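Local coordinates for choline binding protein PCPA (Streptococcus pneumoniae, PDB 4CP6) that probably attaches through choline to the pneumococcal cell surface, carries a leucine-rich repeat region and serves as a vaccine antigen, at residues Ile18-Asn22 and Lys63-Gly67; Phe49-Gln53 and Val92-Ser96; Phe136-Glu142 and Phe158-Lys163; Asn204-Thr210 and Ser262-Lys267. One frame throughout, in Å; residues are numbered along the deposited sequence. Where two conformers were deposited one is given.

Overall arrangement
From the N terminus, Ile-18 to Asn-22 opens interaction 1, which closes on residues 63-67 across 40 intervening residues. Interaction 2 starts inside that loop, at 49-53, and ends beyond it at 92-96, so the two cross along the chain; their nearest atoms are about 4 Å apart without touching. Interaction 1 joins two strands of the N-terminal sheet; interaction 2 links that region to the loop leading into strand 97-100 and the repeats. Interaction 3 follows in series, joining successive loops at 136-142 and 158-163. Interaction 4, also in series, bridges 204-210 and 262-267 near the centre of the chain; the antiparallel meander 224-227, 230-233 and 238-241 lies within its intervening chain.

Interaction 1 of 4, residues Ile18-Asn22 and Lys63-Gly67; sequences IIQQN and KITVG
With its side chain extended beyond CG (chi2 -173°) and CG set opposite the carbonyl carbon, Gln-21 carries its amide across to the backbone of Thr-65. In Ile-19 it is the CG2 methyl that stands opposite the backbone N, and from there it meets two partners on strand 63-66. Ile-19 CG2 touches Ile-64 CD1 at 3.7 Å, the two side chains crossing at a slant, while Ile-19 CG2 and Val-66 CG2, also 3.7 Å apart, meet tip to tip. Both strands belong to one mixed sheet, 18-21 paired antiparallel with 24-32 and 63-66 with 69-76. They run nearly at right angles and do not pair backbone to backbone; side chains of 18-21 reach both side chains and backbone of 63-66. Gln-21 NE2 donates to Thr-65 O at 2.9 Å with an N-H...O angle of 153°; the oxygen lies close to the amide plane of the glutamine, but the donor sits 38° above the carbonyl plane. Ile-64 CB also comes within 3.6 Å of Gln-21 OE1. Ile-19 packs further on Val-28 and Phe-71, and Ile-64 on Tyr-26 and Phe-71. The orientation of the glutamine amide is fixed at both ends: NE2 donates directly to Thr-65 O, while Gln-21 OE1 accepts at 2.7 Å from a water that itself accepts from Thr-65 N at 2.9 Å.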
# COMPACT_ATOMS: atom_id res chain seq x y z
N ILE A 18 21.28 -9.78 -30.00
CA ILE A 18 20.04 -9.11 -30.38
C ILE A 18 19.65 -9.56 -31.77
O ILE A 18 20.45 -9.40 -32.72
CB ILE A 18 20.15 -7.55 -30.33
CG1 ILE A 18 20.55 -7.05 -28.94
CG2 ILE A 18 18.87 -6.85 -30.86
CD1 ILE A 18 19.45 -7.18 -27.84
N ILE A 19 18.42 -10.08 -31.92
CA ILE A 19 17.83 -10.47 -33.19
C ILE A 19 16.70 -9.47 -33.43
O ILE A 19 15.85 -9.28 -32.56
CB ILE A 19 17.30 -11.92 -33.18
CG1 ILE A 19 18.43 -12.92 -32.90
CG2 ILE A 19 16.57 -12.24 -34.51
CD1 ILE A 19 17.93 -14.27 -32.44
N GLN A 20 16.73 -8.77 -34.58
CA GLN A 20 15.70 -7.79 -34.89
C GLN A 20 14.91 -8.26 -36.08
O GLN A 20 15.50 -8.53 -37.14
CB GLN A 20 16.30 -6.40 -35.15
CG GLN A 20 15.24 -5.34 -35.40
CD GLN A 20 15.83 -3.98 -35.65
OE1 GLN A 20 16.63 -3.48 -34.86
NE2 GLN A 20 15.40 -3.32 -36.72
N GLN A 21 13.60 -8.42 -35.91
CA GLN A 21 12.68 -8.87 -36.97
C GLN A 21 11.43 -8.03 -36.92
O GLN A 21 10.84 -7.87 -35.84
CB GLN A 21 12.33 -10.36 -36.81
CG GLN A 21 13.54 -11.28 -36.91
CD GLN A 21 13.15 -12.74 -36.92
OE1 GLN A 21 11.98 -13.11 -36.78
NE2 GLN A 21 14.13 -13.61 -37.14
N ASN A 22 11.02 -7.48 -38.09
CA ASN A 22 9.84 -6.62 -38.23
C ASN A 22 9.84 -5.48 -37.19
O ASN A 22 8.82 -5.20 -36.56
CB ASN A 22 8.55 -7.46 -38.22
CG ASN A 22 7.28 -6.72 -38.58
OD1 ASN A 22 6.24 -6.91 -37.95
ND2 ASN A 22 7.34 -5.84 -39.58
N LYS A 63 7.31 -16.98 -31.36
CA LYS A 63 8.41 -17.75 -31.93
C LYS A 63 9.08 -16.93 -32.99
O LYS A 63 8.41 -16.24 -33.77
CB LYS A 63 7.81 -19.03 -32.56
CG LYS A 63 8.80 -20.02 -33.16
CD LYS A 63 8.10 -21.30 -33.61
CE LYS A 63 7.54 -21.22 -35.01
NZ LYS A 63 6.88 -22.50 -35.40
N ILE A 64 10.42 -17.00 -33.02
CA ILE A 64 11.20 -16.35 -34.08
C ILE A 64 12.17 -17.38 -34.62
O ILE A 64 12.61 -18.28 -33.88
CB ILE A 64 11.85 -15.01 -33.73
CG1 ILE A 64 12.98 -15.20 -32.70
CG2 ILE A 64 10.80 -13.95 -33.29
CD1 ILE A 64 13.92 -14.09 -32.62
N THR A 65 12.45 -17.30 -35.92
CA THR A 65 13.38 -18.25 -36.51
C THR A 65 14.53 -17.51 -37.15
O THR A 65 14.33 -16.42 -37.70
CB THR A 65 12.66 -19.15 -37.53
OG1 THR A 65 12.14 -18.32 -38.58
CG2 THR A 65 11.56 -19.98 -36.90
N VAL A 66 15.74 -18.08 -37.05
CA VAL A 66 16.93 -17.51 -37.67
C VAL A 66 17.63 -18.69 -38.32
O VAL A 66 18.16 -19.57 -37.61
CB VAL A 66 17.85 -16.74 -36.67
CG1 VAL A 66 19.04 -16.12 -37.40
CG2 VAL A 66 17.06 -15.67 -35.92
N GLY A 67 17.53 -18.78 -39.65
CA GLY A 67 18.08 -19.92 -40.38
C GLY A 67 17.39 -21.19 -39.93
O GLY A 67 16.16 -21.27 -39.98
O HOH W 1 11.01 -15.47 -37.57

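Interaction 2 of 4, residues Phe49-Gln53 and Val92-Ser96; sequences FEAGQ and VYYPS
Phe-49 leads into the contact, its CB lying beside that of Tyr-93. Its buried ring, CG opposite the carbonyl carbon (chi1 -67°), is directed at the other loop and receives Pro-95 CD almost over its centre: the CH-pi distance from CD to the ring centroid is 3.5 Å, only 10° off the normal. One edge of the same ring points at the face of Tyr-94, a T-shaped pair with centroids 5.5 Å apart and planes at 68°. The backbones are bridged by a water that accepts from Phe-49 N at 2.9 Å and donates to Tyr-93 O at 2.8 Å. Next, Glu-50 turns its side chain away, but Glu-50 N is held by Gln-53 OE1 at 2.9 Å, a nearly straight bond on a lone pair of that amide oxygen. Ala-51 then sits on the Tyr-93 ring. Its CA lies 3.5 Å from the ring centroid, practically on the normal, and Ala-51 CB reaches Tyr-93 CZ at 3.6 Å. Finally Gln-53, ending the short 3-10 turn, brings its O near Pro-95 CA. The two loops precede strands 57-59 and 97-100, adjacent parallel strands of the sheet at the start of the leucine-rich repeat region. Strand 57-59 lines the contact through Phe-58, which meets Phe-49 edge-to-face and also touches Gln-53 and Pro-95, while the Tyr-94 hydroxyl is bound by Phe-81 O and Ser-115 OG.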
# COMPACT_ATOMS: atom_id res chain seq x y z
N PHE A 49 5.73 1.13 -32.01
CA PHE A 49 4.62 0.70 -32.84
C PHE A 49 4.44 1.62 -34.03
O PHE A 49 4.82 2.79 -33.98
CB PHE A 49 3.32 0.64 -32.00
CG PHE A 49 3.36 -0.43 -30.93
CD1 PHE A 49 3.06 -1.75 -31.25
CD2 PHE A 49 3.76 -0.13 -29.64
CE1 PHE A 49 3.11 -2.75 -30.27
CE2 PHE A 49 3.82 -1.13 -28.66
CZ PHE A 49 3.49 -2.44 -28.98
N GLU A 50 3.85 1.08 -35.10
CA GLU A 50 3.53 1.81 -36.31
C GLU A 50 2.29 2.66 -36.07
O GLU A 50 1.46 2.31 -35.22
CB GLU A 50 3.22 0.81 -37.43
CG GLU A 50 4.39 -0.12 -37.73
CD GLU A 50 4.08 -1.42 -38.45
OE1 GLU A 50 2.92 -1.59 -38.90
OE2 GLU A 50 5.00 -2.26 -38.58
N ALA A 51 2.10 3.75 -36.84
CA ALA A 51 0.91 4.59 -36.71
C ALA A 51 -0.36 3.77 -36.79
O ALA A 51 -1.27 3.98 -35.99
CB ALA A 51 0.92 5.67 -37.79
N GLY A 52 -0.41 2.84 -37.75
CA GLY A 52 -1.59 2.00 -37.97
C GLY A 52 -1.93 1.07 -36.83
O GLY A 52 -3.06 0.59 -36.76
N GLN A 53 -0.95 0.81 -35.94
CA GLN A 53 -1.12 -0.06 -34.76
C GLN A 53 -1.69 0.72 -33.58
O GLN A 53 -2.17 0.09 -32.63
CB GLN A 53 0.23 -0.70 -34.38
CG GLN A 53 0.70 -1.78 -35.36
CD GLN A 53 2.07 -2.37 -35.04
OE1 GLN A 53 3.11 -1.68 -34.92
NE2 GLN A 53 2.11 -3.69 -34.97
N VAL A 92 2.93 9.02 -29.39
CA VAL A 92 3.71 7.80 -29.28
C VAL A 92 2.64 6.71 -29.41
O VAL A 92 1.68 6.66 -28.61
CB VAL A 92 4.52 7.73 -27.95
CG1 VAL A 92 5.21 6.38 -27.79
CG2 VAL A 92 5.57 8.86 -27.91
N TYR A 93 2.73 5.91 -30.48
CA TYR A 93 1.70 4.93 -30.82
C TYR A 93 1.68 3.77 -29.85
O TYR A 93 2.72 3.35 -29.37
CB TYR A 93 1.90 4.42 -32.24
CG TYR A 93 2.04 5.56 -33.23
CD1 TYR A 93 1.02 6.50 -33.38
CD2 TYR A 93 3.18 5.69 -34.02
CE1 TYR A 93 1.14 7.55 -34.29
CE2 TYR A 93 3.31 6.74 -34.92
CZ TYR A 93 2.28 7.65 -35.07
OH TYR A 93 2.43 8.68 -35.97
N TYR A 94 0.49 3.25 -29.55
CA TYR A 94 0.42 2.15 -28.59
C TYR A 94 -0.88 1.40 -28.81
O TYR A 94 -1.91 2.02 -29.06
CB TYR A 94 0.51 2.70 -27.13
CG TYR A 94 0.89 1.63 -26.15
CD1 TYR A 94 -0.08 0.80 -25.58
CD2 TYR A 94 2.23 1.40 -25.82
CE1 TYR A 94 0.28 -0.26 -24.76
CE2 TYR A 94 2.60 0.36 -24.95
CZ TYR A 94 1.61 -0.45 -24.40
OH TYR A 94 1.93 -1.47 -23.55
N PRO A 95 -0.86 0.06 -28.72
CA PRO A 95 -2.09 -0.72 -28.94
C PRO A 95 -3.18 -0.51 -27.90
O PRO A 95 -2.92 -0.08 -26.78
CB PRO A 95 -1.61 -2.18 -28.93
CG PRO A 95 -0.26 -2.18 -28.38
CD PRO A 95 0.31 -0.81 -28.52
N SER A 96 -4.42 -0.87 -28.26
CA SER A 96 -5.55 -0.74 -27.32
C SER A 96 -5.65 -1.95 -26.38
O SER A 96 -6.29 -1.87 -25.32
CB SER A 96 -6.83 -0.64 -28.13
OG SER A 96 -6.92 -1.74 -29.01
O HOH W 2 5.31 3.48 -30.30

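Interaction 3 of 4, residues Phe136-Glu142 and Phe158-Lys163; sequences FDFSELE and FSFSQK
Phe-136 and Phe-158 occupy matching places in successive coils of the leucine-rich repeat region, and so do Phe-138 and Phe-160, each pair 22 residues apart. In the buried pair the planes are almost parallel (3°), but the rings are slid so far that they barely overlap; Phe-136 CD2 meets Phe-158 CE1 at 3.6 Å. The outer pair is displaced in the same manner, Phe-138 CE1 approaching Phe-160 CG at 3.4 Å, while the CB of Phe-160 lies over the face of the Phe-138 ring. Leu-141 CD2 comes to the edge of the Phe-158 ring. What aligns these side chains is a pair of stacked type II turns, Phe-136 to Ser-139 and Phe-158 to Ser-161. Between them Phe-138 N donates to Ser-159 O at 2.9 Å, in the carbonyl plane. Farther along, one water receives a bond from Lys-163 N and donates to both Ser-139 O and Leu-141 O, and a second joins Ser-139 O to Gln-162 N. Beyond the segments, Phe-112 stacks on Phe-136 and continues the row of rings, and Asp-137 is bound by His-113 and Arg-134. The serines form a chain of hydrogen bonds running one way: Leu-141 N donates to Ser-139 OG in an ST turn, Ser-139 OG donates to Ser-161 OG at 2.8 Å, and Ser-161 OG donates to Phe-158 O at 2.9 Å from 43° above the carbonyl plane.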
# COMPACT_ATOMS: atom_id res chain seq x y z
N PHE A 136 3.22 -3.31 -14.36
CA PHE A 136 2.09 -2.56 -14.88
C PHE A 136 1.90 -1.29 -14.07
O PHE A 136 0.77 -0.80 -14.00
CB PHE A 136 0.81 -3.42 -14.84
CG PHE A 136 0.85 -4.64 -15.73
CD1 PHE A 136 0.46 -4.55 -17.06
CD2 PHE A 136 1.32 -5.86 -15.25
CE1 PHE A 136 0.48 -5.68 -17.89
CE2 PHE A 136 1.35 -6.99 -16.09
CZ PHE A 136 0.95 -6.87 -17.40
N ASP A 137 2.98 -0.71 -13.50
CA ASP A 137 2.73 0.49 -12.73
C ASP A 137 2.32 1.66 -13.64
O ASP A 137 2.77 1.75 -14.79
CB ASP A 137 3.87 0.85 -11.77
CG ASP A 137 5.16 1.31 -12.40
OD1 ASP A 137 5.40 0.99 -13.58
OD2 ASP A 137 5.94 2.01 -11.70
N PHE A 138 1.43 2.52 -13.15
CA PHE A 138 0.93 3.69 -13.89
C PHE A 138 0.20 3.27 -15.18
O PHE A 138 0.03 4.09 -16.09
CB PHE A 138 2.07 4.70 -14.18
CG PHE A 138 2.67 5.25 -12.91
CD1 PHE A 138 2.09 6.33 -12.25
CD2 PHE A 138 3.81 4.67 -12.35
CE1 PHE A 138 2.65 6.84 -11.08
CE2 PHE A 138 4.38 5.20 -11.18
CZ PHE A 138 3.78 6.25 -10.54
N SER A 139 -0.25 2.00 -15.27
CA SER A 139 -0.91 1.57 -16.49
C SER A 139 -2.35 2.09 -16.60
O SER A 139 -2.96 2.54 -15.59
CB SER A 139 -0.91 0.05 -16.60
OG SER A 139 -1.97 -0.50 -15.84
N GLU A 140 -2.90 2.01 -17.82
CA GLU A 140 -4.30 2.38 -18.09
C GLU A 140 -5.18 1.12 -18.16
O GLU A 140 -6.31 1.17 -18.63
CB GLU A 140 -4.39 3.15 -19.41
CG GLU A 140 -3.54 4.41 -19.40
CD GLU A 140 -3.76 5.37 -20.55
OE1 GLU A 140 -4.80 5.27 -21.24
OE2 GLU A 140 -2.89 6.24 -20.74
N LEU A 141 -4.67 -0.01 -17.63
CA LEU A 141 -5.39 -1.26 -17.61
C LEU A 141 -6.75 -1.10 -16.92
O LEU A 141 -6.82 -0.50 -15.85
CB LEU A 141 -4.55 -2.26 -16.80
CG LEU A 141 -4.86 -3.73 -16.82
CD1 LEU A 141 -4.82 -4.28 -18.26
CD2 LEU A 141 -3.79 -4.47 -16.00
N GLU A 142 -7.79 -1.64 -17.52
CA GLU A 142 -9.11 -1.59 -16.92
C GLU A 142 -9.53 -2.93 -16.40
O GLU A 142 -10.26 -2.98 -15.42
CB GLU A 142 -10.16 -1.04 -17.90
CG GLU A 142 -9.79 0.39 -18.26
CD GLU A 142 -10.76 1.10 -19.18
OE1 GLU A 142 -11.68 0.43 -19.70
OE2 GLU A 142 -10.56 2.31 -19.41
N PHE A 158 0.97 -3.38 -9.87
CA PHE A 158 -0.15 -2.68 -10.51
C PHE A 158 -0.33 -1.29 -9.93
O PHE A 158 -1.33 -0.64 -10.23
CB PHE A 158 -1.47 -3.49 -10.38
CG PHE A 158 -1.42 -4.80 -11.11
CD1 PHE A 158 -1.72 -4.87 -12.46
CD2 PHE A 158 -0.99 -5.96 -10.46
CE1 PHE A 158 -1.63 -6.08 -13.16
CE2 PHE A 158 -0.89 -7.18 -11.16
CZ PHE A 158 -1.19 -7.22 -12.52
N SER A 159 0.62 -0.82 -9.13
CA SER A 159 0.51 0.45 -8.45
C SER A 159 0.19 1.56 -9.42
O SER A 159 0.80 1.66 -10.50
CB SER A 159 1.81 0.76 -7.71
OG SER A 159 1.72 1.99 -7.01
N PHE A 160 -0.75 2.43 -9.04
CA PHE A 160 -1.12 3.61 -9.82
C PHE A 160 -1.84 3.27 -11.13
O PHE A 160 -1.91 4.12 -12.03
CB PHE A 160 0.08 4.55 -10.04
CG PHE A 160 0.05 5.78 -9.18
CD1 PHE A 160 -0.95 6.74 -9.36
CD2 PHE A 160 1.02 6.01 -8.22
CE1 PHE A 160 -0.98 7.90 -8.56
CE2 PHE A 160 0.97 7.15 -7.42
CZ PHE A 160 -0.01 8.10 -7.62
N SER A 161 -2.41 2.05 -11.22
CA SER A 161 -3.28 1.70 -12.34
C SER A 161 -4.67 2.24 -11.97
O SER A 161 -5.52 1.52 -11.44
CB SER A 161 -3.30 0.18 -12.57
OG SER A 161 -2.04 -0.28 -13.01
N GLN A 162 -4.85 3.54 -12.18
CA GLN A 162 -6.01 4.27 -11.68
C GLN A 162 -7.33 3.89 -12.31
O GLN A 162 -8.35 4.16 -11.68
CB GLN A 162 -5.80 5.75 -11.79
CG GLN A 162 -4.76 6.21 -10.77
CD GLN A 162 -4.51 7.70 -10.86
OE1 GLN A 162 -4.39 8.29 -11.94
NE2 GLN A 162 -4.40 8.32 -9.70
N LYS A 163 -7.34 3.27 -13.50
CA LYS A 163 -8.58 2.89 -14.15
C LYS A 163 -8.89 1.40 -13.97
O LYS A 163 -9.90 0.92 -14.47
CB LYS A 163 -8.48 3.21 -15.66
CG LYS A 163 -8.42 4.74 -15.99
CD LYS A 163 -9.70 5.47 -15.57
CE LYS A 163 -9.61 6.97 -15.73
NZ LYS A 163 -10.69 7.66 -14.97
O HOH W 3 -5.44 1.61 -14.81
O HOH W 4 -3.72 5.08 -14.62

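Interaction 4 of 4, residues Asn204-Thr210 and Ser262-Lys267; sequences NLFRLTT and SYSFNK
Tyr-263 lies along Arg-207 on one side and beside Asn-204 on another. Starting at the root of the tyrosine, Tyr-263 CB lies 4.0 Å from Asn-204 OD1. The ring then runs past that amide, whose plane is turned 68° from it: CD1 is 3.1 Å from OD1 of Asn-204, and CE1 is 3.6 Å from its ND2. On the CE2 side Arg-207 CG lies over one ring face, offset toward the rim, 3.5 Å from CE2 in a CH-pi contact. CZ comes next to Arg-207 NE, and at the tip OH accepts from NE at 3.1 Å, the N-H...O angle being 162° and the oxygen near the guanidinium plane. Because the arginine is extended from CG to NE, with CG opposite the backbone N (chi1 178°), it follows the ring to that hydroxyl. A water accepting from Arg-207 NH2 also contacts the hydroxyl. These loops belong to leucine-rich repeat coils separated by the three-stranded antiparallel meander 224-227, 230-233 and 238-241, and Phe-286 from the following coil stacks on Tyr-263. In one of two conformers, Ser-262 OG donates to Asn-204 OD1 at 2.6 Å and accepts from a water bound to Asn-204 N. Toward the far end, Lys-267 CG lies alongside Thr-210 CG2, and the bend at chi2 turns the chain so that Lys-267 CE is 3.8 Å from Leu-208 CD2, while NZ forms a salt bridge with Asp-290.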
# COMPACT_ATOMS: atom_id res chain seq x y z
N ASN A 204 1.82 -2.89 3.05
CA ASN A 204 1.19 -1.74 2.38
C ASN A 204 0.61 -2.13 1.05
O ASN A 204 0.70 -1.38 0.08
CB ASN A 204 2.22 -0.61 2.23
CG ASN A 204 2.80 -0.25 3.56
OD1 ASN A 204 2.17 -0.53 4.60
ND2 ASN A 204 3.93 0.41 3.54
N LEU A 205 -0.02 -3.30 1.02
CA LEU A 205 -0.52 -3.86 -0.23
C LEU A 205 -1.46 -2.94 -0.97
O LEU A 205 -1.46 -2.94 -2.20
CB LEU A 205 -1.21 -5.20 0.06
CG LEU A 205 -1.67 -6.02 -1.10
CD1 LEU A 205 -0.53 -6.34 -2.08
CD2 LEU A 205 -2.26 -7.34 -0.62
N PHE A 206 -2.27 -2.19 -0.21
CA PHE A 206 -3.28 -1.30 -0.76
C PHE A 206 -2.96 0.17 -0.45
O PHE A 206 -3.88 0.99 -0.43
CB PHE A 206 -4.64 -1.69 -0.18
CG PHE A 206 -4.98 -3.14 -0.45
CD1 PHE A 206 -5.35 -3.56 -1.71
CD2 PHE A 206 -4.96 -4.09 0.58
CE1 PHE A 206 -5.66 -4.90 -1.97
CE2 PHE A 206 -5.28 -5.43 0.32
CZ PHE A 206 -5.65 -5.82 -0.95
N ARG A 207 -1.69 0.51 -0.22
CA ARG A 207 -1.33 1.87 0.18
C ARG A 207 -1.96 2.92 -0.71
O ARG A 207 -1.79 2.86 -1.91
CB ARG A 207 0.20 2.01 0.18
CG ARG A 207 0.68 3.43 0.54
CD ARG A 207 2.21 3.55 0.55
NE ARG A 207 2.60 4.95 0.77
CZ ARG A 207 2.67 5.90 -0.17
NH1 ARG A 207 2.41 5.61 -1.43
NH2 ARG A 207 2.99 7.14 0.16
N LEU A 208 -2.66 3.90 -0.12
CA LEU A 208 -3.28 5.04 -0.82
C LEU A 208 -4.38 4.66 -1.79
O LEU A 208 -4.93 5.53 -2.48
CB LEU A 208 -2.22 5.91 -1.52
CG LEU A 208 -1.12 6.60 -0.67
CD1 LEU A 208 -0.43 7.70 -1.46
CD2 LEU A 208 -1.63 7.19 0.61
N THR A 209 -4.80 3.38 -1.79
CA THR A 209 -5.95 2.99 -2.60
C THR A 209 -7.26 3.54 -1.97
O THR A 209 -7.39 3.57 -0.75
CB THR A 209 -5.93 1.48 -2.79
OG1 THR A 209 -4.86 1.24 -3.70
CG2 THR A 209 -7.24 0.94 -3.41
N THR A 210 -8.19 4.00 -2.82
CA THR A 210 -9.36 4.72 -2.35
C THR A 210 -10.68 4.09 -2.77
O THR A 210 -11.73 4.70 -2.51
CB THR A 210 -9.31 6.15 -2.91
OG1 THR A 210 -9.21 6.10 -4.34
CG2 THR A 210 -8.16 6.97 -2.34
N SER A 262 0.46 -1.61 9.07
CA SER A 262 0.69 -0.30 8.50
C SER A 262 -0.33 -0.05 7.38
O SER A 262 -0.67 -0.98 6.62
CB SER A 262 2.11 -0.20 7.97
OG SER A 262 2.45 -1.28 7.11
N TYR A 263 -0.84 1.20 7.29
CA TYR A 263 -1.81 1.64 6.28
C TYR A 263 -3.15 0.87 6.34
O TYR A 263 -3.97 0.99 5.40
CB TYR A 263 -1.20 1.52 4.87
CG TYR A 263 -0.15 2.58 4.59
CD1 TYR A 263 1.19 2.38 4.91
CD2 TYR A 263 -0.51 3.81 4.04
CE1 TYR A 263 2.15 3.35 4.64
CE2 TYR A 263 0.44 4.78 3.76
CZ TYR A 263 1.76 4.56 4.08
OH TYR A 263 2.69 5.55 3.77
N SER A 264 -3.42 0.16 7.45
CA SER A 264 -4.63 -0.67 7.49
C SER A 264 -5.96 0.07 7.37
O SER A 264 -6.92 -0.57 6.90
CB SER A 264 -4.66 -1.56 8.72
OG SER A 264 -4.41 -0.81 9.91
N PHE A 265 -6.08 1.33 7.82
CA PHE A 265 -7.32 2.12 7.68
C PHE A 265 -7.01 3.37 6.87
O PHE A 265 -7.71 4.38 6.97
CB PHE A 265 -7.94 2.53 9.05
CG PHE A 265 -8.49 1.39 9.86
CD1 PHE A 265 -7.63 0.50 10.51
CD2 PHE A 265 -9.86 1.21 10.00
CE1 PHE A 265 -8.14 -0.53 11.32
CE2 PHE A 265 -10.37 0.19 10.81
CZ PHE A 265 -9.51 -0.69 11.44
N ASN A 266 -5.98 3.31 6.02
CA ASN A 266 -5.62 4.46 5.21
C ASN A 266 -6.77 4.84 4.27
O ASN A 266 -7.39 3.97 3.67
CB ASN A 266 -4.37 4.13 4.40
CG ASN A 266 -3.82 5.26 3.60
OD1 ASN A 266 -3.66 6.41 4.11
ND2 ASN A 266 -3.38 4.95 2.44
N LYS A 267 -6.99 6.15 4.10
CA LYS A 267 -8.00 6.73 3.20
C LYS A 267 -9.43 6.37 3.59
O LYS A 267 -10.33 6.53 2.77
CB LYS A 267 -7.74 6.32 1.73
CG LYS A 267 -6.37 6.74 1.17
CD LYS A 267 -6.32 8.28 1.06
CE LYS A 267 -5.05 8.88 0.55
NZ LYS A 267 -5.18 10.36 0.61
O HOH W 5 0.95 -3.40 5.80
O HOH W 6 -3.76 1.10 2.57
O HOH W 7 2.14 8.03 2.53
O HOH W 8 -6.44 2.42 1.51